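Side-chain contacts in AlkZ (PDB 5UUJ), which belongs to the AlkZ-like family of DNA glycosylases, a helix-rich fold placed in the helix-turn-helix clan: residues A[219-224]-A[255-260]; A[125-130]-A[139-144]. All coordinates share one frame; numbering follows the deposited sequence.

From the N terminus, the chain first forms strand 6-7 and helix 9-19, which later border contact 1. Contact 2 comes next, joining the end of helix 117-130 to helix 138-146 and closing a loop of only eight residues. Contact 1 opens well after contact 2 has closed; its thirty intervening residues, mainly helices 224-232 and 238-248, bring the hairpin at 255-260 back against the loop at 219-224. The two contacts therefore follow in series, neither nesting nor crossing. Contacts 1 and 2 lie on opposite sides of the chain's centre; the centres of contacts 1 and 2 are 45 Å apart and their nearest atoms about 28 Å apart. One ties helix to helix; the other joins an interhelical loop to a small sheet.

Contact 1: A[219-224]-A[255-260]; sequences YGPATI and VDVEGR
Next to Val257, which packs on Pro221, the hairpin turn is braced by a hydrogen bond from Gly259 N to Asp256 OD1, 2.8 Å long, which meets OD1 nearly along its C-O axis but is bent at the hydrogen (143°). This is an Asx motif inside a two-residue beta hairpin: a type I' turn runs from Val257 to Arg260, joining strands 252-257 and 260-265. The backbones of Val257 and Arg260 bond to each other in both directions, and Glu258 and Gly259 fill the turn with positive phi. Asp256 serves the turn, while its neighbours Val255 and Val257 direct their side chains at the loop between helices 204-219 and 224-232. There the cis peptide Gly220-Pro221 presents the proline ring. Pro221 CG reaches Val255 CG2 and Val257 CG2, each at 4.2 Å, so one ring corner spans two alternate positions of the strand. The ring and the Val257 side chain cross at about a right angle; Val257 carries CG1 anti to its N (chi1 -169°), placing CG2 beside that N to meet the proline. Val12 of helix 9-19 and Val264 of the second strand add to this apolar patch. Thr223 occupies the N-cap position of helix 224-232, and its OG1 and Thr226 OG1 are hydrogen-bonded. Arg260 NH2 forms a salt bridge with Asp298, while Arg260 CD lies 4.4 Å from Thr223 CG2.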
loop_
_atom_site.group_PDB
_atom_site.type_symbol
_atom_site.label_atom_id
_atom_site.label_comp_id
_atom_site.label_asym_id
_atom_site.label_seq_id
_atom_site.Cartn_x
_atom_site.Cartn_y
_atom_site.Cartn_z
ATOM N N TYR A 219 -2.851 8.419 7.567
ATOM C CA TYR A 219 -2.280 9.442 6.692
ATOM C C TYR A 219 -3.038 10.768 6.730
ATOM O O TYR A 219 -2.816 11.641 5.887
ATOM C CB TYR A 219 -2.235 8.923 5.252
ATOM C CG TYR A 219 -1.696 7.517 5.140
ATOM C CD1 TYR A 219 -0.367 7.231 5.436
ATOM C CD2 TYR A 219 -2.518 6.473 4.743
ATOM C CE1 TYR A 219 0.124 5.945 5.341
ATOM C CE2 TYR A 219 -2.032 5.185 4.640
ATOM C CZ TYR A 219 -0.714 4.926 4.940
ATOM O OH TYR A 219 -0.241 3.640 4.842
ATOM N N GLY A 220 -3.933 10.917 7.702
ATOM C CA GLY A 220 -4.646 12.166 7.884
ATOM C C GLY A 220 -3.738 13.234 8.472
ATOM O O GLY A 220 -2.645 12.922 8.939
ATOM N N PRO A 221 -4.167 14.507 8.422
ATOM C CA PRO A 221 -5.352 14.971 7.691
ATOM C C PRO A 221 -5.102 14.924 6.187
ATOM O O PRO A 221 -3.943 14.952 5.777
ATOM C CB PRO A 221 -5.536 16.417 8.177
ATOM C CG PRO A 221 -4.675 16.545 9.406
ATOM C CD PRO A 221 -3.546 15.591 9.201
ATOM N N ALA A 222 -6.159 14.845 5.385
ATOM C CA ALA A 222 -6.001 14.758 3.939
ATOM C C ALA A 222 -7.222 15.293 3.208
ATOM O O ALA A 222 -8.313 15.374 3.772
ATOM C CB ALA A 222 -5.731 13.321 3.528
ATOM N N THR A 223 -7.023 15.663 1.948
ATOM C CA THR A 223 -8.112 16.121 1.096
ATOM C C THR A 223 -8.741 14.944 0.366
ATOM O O THR A 223 -8.197 13.836 0.359
ATOM C CB THR A 223 -7.630 17.141 0.050
ATOM O OG1 THR A 223 -6.746 16.492 -0.874
ATOM C CG2 THR A 223 -6.911 18.308 0.716
ATOM N N ILE A 224 -9.885 15.197 -0.254
ATOM C CA ILE A 224 -10.546 14.202 -1.084
ATOM C C ILE A 224 -9.650 13.809 -2.253
ATOM O O ILE A 224 -9.556 12.632 -2.599
ATOM C CB ILE A 224 -11.897 14.728 -1.607
ATOM C CG1 ILE A 224 -12.883 14.831 -0.444
ATOM C CG2 ILE A 224 -12.457 13.819 -2.712
ATOM C CD1 ILE A 224 -14.197 15.484 -0.795
ATOM N N VAL A 255 -9.400 20.575 9.127
ATOM C CA VAL A 255 -8.164 21.102 9.696
ATOM C C VAL A 255 -7.470 22.036 8.709
ATOM O O VAL A 255 -7.277 21.694 7.543
ATOM C CB VAL A 255 -7.179 19.968 10.075
ATOM C CG1 VAL A 255 -6.026 20.520 10.905
ATOM C CG2 VAL A 255 -7.893 18.861 10.832
ATOM N N ASP A 256 -7.101 23.217 9.190
ATOM C CA ASP A 256 -6.278 24.142 8.426
ATOM C C ASP A 256 -4.812 23.860 8.731
ATOM O O ASP A 256 -4.285 24.317 9.744
ATOM C CB ASP A 256 -6.638 25.591 8.771
ATOM C CG ASP A 256 -5.938 26.603 7.881
ATOM O OD1 ASP A 256 -4.972 26.233 7.179
ATOM O OD2 ASP A 256 -6.355 27.780 7.891
ATOM N N VAL A 257 -4.160 23.100 7.856
ATOM C CA VAL A 257 -2.758 22.750 8.053
ATOM C C VAL A 257 -1.858 23.715 7.287
ATOM O O VAL A 257 -1.475 23.453 6.146
ATOM C CB VAL A 257 -2.461 21.306 7.609
ATOM C CG1 VAL A 257 -1.077 20.893 8.070
ATOM C CG2 VAL A 257 -3.500 20.346 8.171
ATOM N N GLU A 258 -1.526 24.831 7.931
ATOM C CA GLU A 258 -0.693 25.868 7.328
ATOM C C GLU A 258 -1.183 26.240 5.930
ATOM O O GLU A 258 -0.400 26.299 4.982
ATOM C CB GLU A 258 0.770 25.417 7.281
ATOM C CG GLU A 258 1.414 25.311 8.662
ATOM C CD GLU A 258 2.885 24.936 8.610
ATOM O OE1 GLU A 258 3.650 25.604 7.883
ATOM O OE2 GLU A 258 3.277 23.973 9.298
ATOM N N GLY A 259 -2.487 26.477 5.814
ATOM C CA GLY A 259 -3.084 26.934 4.570
ATOM C C GLY A 259 -3.912 25.885 3.848
ATOM O O GLY A 259 -4.801 26.226 3.067
ATOM N N ARG A 260 -3.624 24.612 4.100
ATOM C CA ARG A 260 -4.324 23.529 3.419
ATOM C C ARG A 260 -5.507 23.023 4.239
ATOM O O ARG A 260 -5.332 22.467 5.324
ATOM C CB ARG A 260 -3.368 22.368 3.123
ATOM C CG ARG A 260 -3.998 21.252 2.290
ATOM C CD ARG A 260 -3.116 20.010 2.231
ATOM N NE ARG A 260 -1.880 20.243 1.488
ATOM C CZ ARG A 260 -0.958 19.313 1.259
ATOM N NH1 ARG A 260 -1.125 18.078 1.712
ATOM N NH2 ARG A 260 0.135 19.618 0.575
#

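Contact 2: A[125-130]-A[139-144]; sequences EEVAGI and DELVTR
Ile130, in the last turn of helix 117-130, sits between Leu141 and Arg144, which are one turn apart on helix 138-146. The axes of segments 125-130 and 139-144 approach to 10.9 Å, and their N-to-C directions differ by 119°, so these turns cross steeply rather than side by side. Ile130 CG2 stands anti to the backbone N and does most of the touching. On one flank it meets Leu141 CD1 at 3.8 Å, the two side chains lying aslant to each other. Its other neighbour is the Arg144 guanidinium: Ile130 CG2 lies over one face, off centre toward the rim, 3.9 Å from Arg144 NH1. Arg144 gets there by bending at chi2 (-69°) and chi3 (-52°), so its chain runs past Ile130 in the opposite sense, CB near the isoleucine CD1 and NH2 near CG1. The guanidinium edge is used as well. A water lying in its plane accepts from Arg144 NH1 at 2.9 Å and donates to Ile130 O at 2.7 Å, joining a carbonyl in the final turn of one helix to a side chain of the other. Glu126 OE1 remains 6.4 Å from Arg144 NH2, while Glu126 OE2 forms a salt bridge with Arg150. Deeper in, Val127 CG1 approaches Leu141 CD2 at 4.5 Å. This buried side continues into helix 162-172, where Leu169 touches Val127 and Trp162 touches Leu141; strand 136-137 lies in the short connection between the two helices.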
loop_
_atom_site.group_PDB
_atom_site.type_symbol
_atom_site.label_atom_id
_atom_site.label_comp_id
_atom_site.label_asym_id
_atom_site.label_seq_id
_atom_site.Cartn_x
_atom_site.Cartn_y
_atom_site.Cartn_z
ATOM N N GLU A 125 -16.567 -15.276 -13.278
ATOM C CA GLU A 125 -17.362 -16.434 -12.892
ATOM C C GLU A 125 -16.560 -17.725 -12.974
ATOM O O GLU A 125 -16.567 -18.533 -12.048
ATOM C CB GLU A 125 -18.603 -16.548 -13.785
ATOM C CG GLU A 125 -19.547 -15.358 -13.689
ATOM C CD GLU A 125 -20.549 -15.289 -14.836
ATOM O OE1 GLU A 125 -20.527 -16.170 -15.725
ATOM O OE2 GLU A 125 -21.363 -14.342 -14.847
ATOM N N GLU A 126 -15.861 -17.914 -14.087
ATOM C CA GLU A 126 -15.197 -19.181 -14.347
ATOM C C GLU A 126 -13.955 -19.357 -13.475
ATOM O O GLU A 126 -13.683 -20.455 -12.993
ATOM C CB GLU A 126 -14.827 -19.290 -15.826
ATOM C CG GLU A 126 -14.713 -20.717 -16.321
ATOM C CD GLU A 126 -16.029 -21.473 -16.251
ATOM O OE1 GLU A 126 -15.996 -22.720 -16.284
ATOM O OE2 GLU A 126 -17.096 -20.826 -16.167
ATOM N N VAL A 127 -13.208 -18.277 -13.271
ATOM C CA VAL A 127 -12.017 -18.329 -12.429
ATOM C C VAL A 127 -12.420 -18.662 -10.993
ATOM O O VAL A 127 -11.750 -19.444 -10.321
ATOM C CB VAL A 127 -11.229 -16.997 -12.478
ATOM C CG1 VAL A 127 -10.231 -16.887 -11.322
ATOM C CG2 VAL A 127 -10.507 -16.872 -13.810
ATOM N N ALA A 128 -13.524 -18.080 -10.537
ATOM C CA ALA A 128 -14.010 -18.325 -9.185
ATOM C C ALA A 128 -14.291 -19.810 -8.973
ATOM O O ALA A 128 -14.003 -20.359 -7.910
ATOM C CB ALA A 128 -15.261 -17.503 -8.910
ATOM N N GLY A 129 -14.848 -20.458 -9.993
ATOM C CA GLY A 129 -15.169 -21.874 -9.914
ATOM C C GLY A 129 -13.937 -22.758 -9.975
ATOM O O GLY A 129 -13.828 -23.745 -9.247
ATOM N N ILE A 130 -13.002 -22.397 -10.845
ATOM C CA ILE A 130 -11.781 -23.170 -11.024
ATOM C C ILE A 130 -10.913 -23.135 -9.766
ATOM O O ILE A 130 -10.330 -24.149 -9.383
ATOM C CB ILE A 130 -10.977 -22.647 -12.236
ATOM C CG1 ILE A 130 -11.735 -22.951 -13.532
ATOM C CG2 ILE A 130 -9.589 -23.282 -12.306
ATOM C CD1 ILE A 130 -11.279 -22.126 -14.719
ATOM N N ASP A 139 0.033 -20.357 -15.612
ATOM C CA ASP A 139 -0.070 -21.213 -16.787
ATOM C C ASP A 139 -1.112 -22.308 -16.597
ATOM O O ASP A 139 -1.858 -22.629 -17.520
ATOM C CB ASP A 139 1.289 -21.837 -17.108
ATOM C CG ASP A 139 2.303 -20.813 -17.584
ATOM O OD1 ASP A 139 1.908 -19.866 -18.299
ATOM O OD2 ASP A 139 3.497 -20.958 -17.243
ATOM N N GLU A 140 -1.164 -22.880 -15.398
ATOM C CA GLU A 140 -2.143 -23.915 -15.099
ATOM C C GLU A 140 -3.564 -23.358 -15.159
ATOM O O GLU A 140 -4.469 -24.011 -15.679
ATOM C CB GLU A 140 -1.872 -24.529 -13.724
ATOM C CG GLU A 140 -0.686 -25.479 -13.705
ATOM C CD GLU A 140 -0.405 -26.044 -12.324
ATOM O OE1 GLU A 140 -0.880 -25.460 -11.327
ATOM O OE2 GLU A 140 0.290 -27.079 -12.236
ATOM N N LEU A 141 -3.753 -22.150 -14.633
ATOM C CA LEU A 141 -5.069 -21.516 -14.633
ATOM C C LEU A 141 -5.502 -21.134 -16.050
ATOM O O LEU A 141 -6.656 -21.338 -16.434
ATOM C CB LEU A 141 -5.069 -20.279 -13.731
ATOM C CG LEU A 141 -6.352 -19.439 -13.727
ATOM C CD1 LEU A 141 -7.567 -20.275 -13.342
ATOM C CD2 LEU A 141 -6.209 -18.249 -12.793
ATOM N N VAL A 142 -4.575 -20.578 -16.823
ATOM C CA VAL A 142 -4.870 -20.171 -18.191
ATOM C C VAL A 142 -5.196 -21.397 -19.037
ATOM O O VAL A 142 -6.061 -21.341 -19.909
ATOM C CB VAL A 142 -3.690 -19.392 -18.817
ATOM C CG1 VAL A 142 -3.881 -19.211 -20.325
ATOM C CG2 VAL A 142 -3.541 -18.037 -18.148
ATOM N N THR A 143 -4.506 -22.502 -18.767
ATOM C CA THR A 143 -4.739 -23.748 -19.491
ATOM C C THR A 143 -6.146 -24.273 -19.214
ATOM O O THR A 143 -6.816 -24.766 -20.118
ATOM C CB THR A 143 -3.697 -24.822 -19.114
ATOM O OG1 THR A 143 -2.395 -24.379 -19.515
ATOM C CG2 THR A 143 -3.999 -26.155 -19.797
ATOM N N ARG A 144 -6.589 -24.165 -17.964
ATOM C CA ARG A 144 -7.946 -24.558 -17.600
ATOM C C ARG A 144 -8.965 -23.706 -18.350
ATOM O O ARG A 144 -9.955 -24.216 -18.876
ATOM C CB ARG A 144 -8.168 -24.424 -16.091
ATOM C CG ARG A 144 -7.535 -25.528 -15.253
ATOM C CD ARG A 144 -8.221 -26.870 -15.467
ATOM N NE ARG A 144 -9.669 -26.787 -15.278
ATOM C CZ ARG A 144 -10.286 -26.894 -14.104
ATOM N NH1 ARG A 144 -9.590 -27.089 -12.993
ATOM N NH2 ARG A 144 -11.609 -26.803 -14.041
HETATM O O HOH W 1 -10.736 -26.668 -10.405
#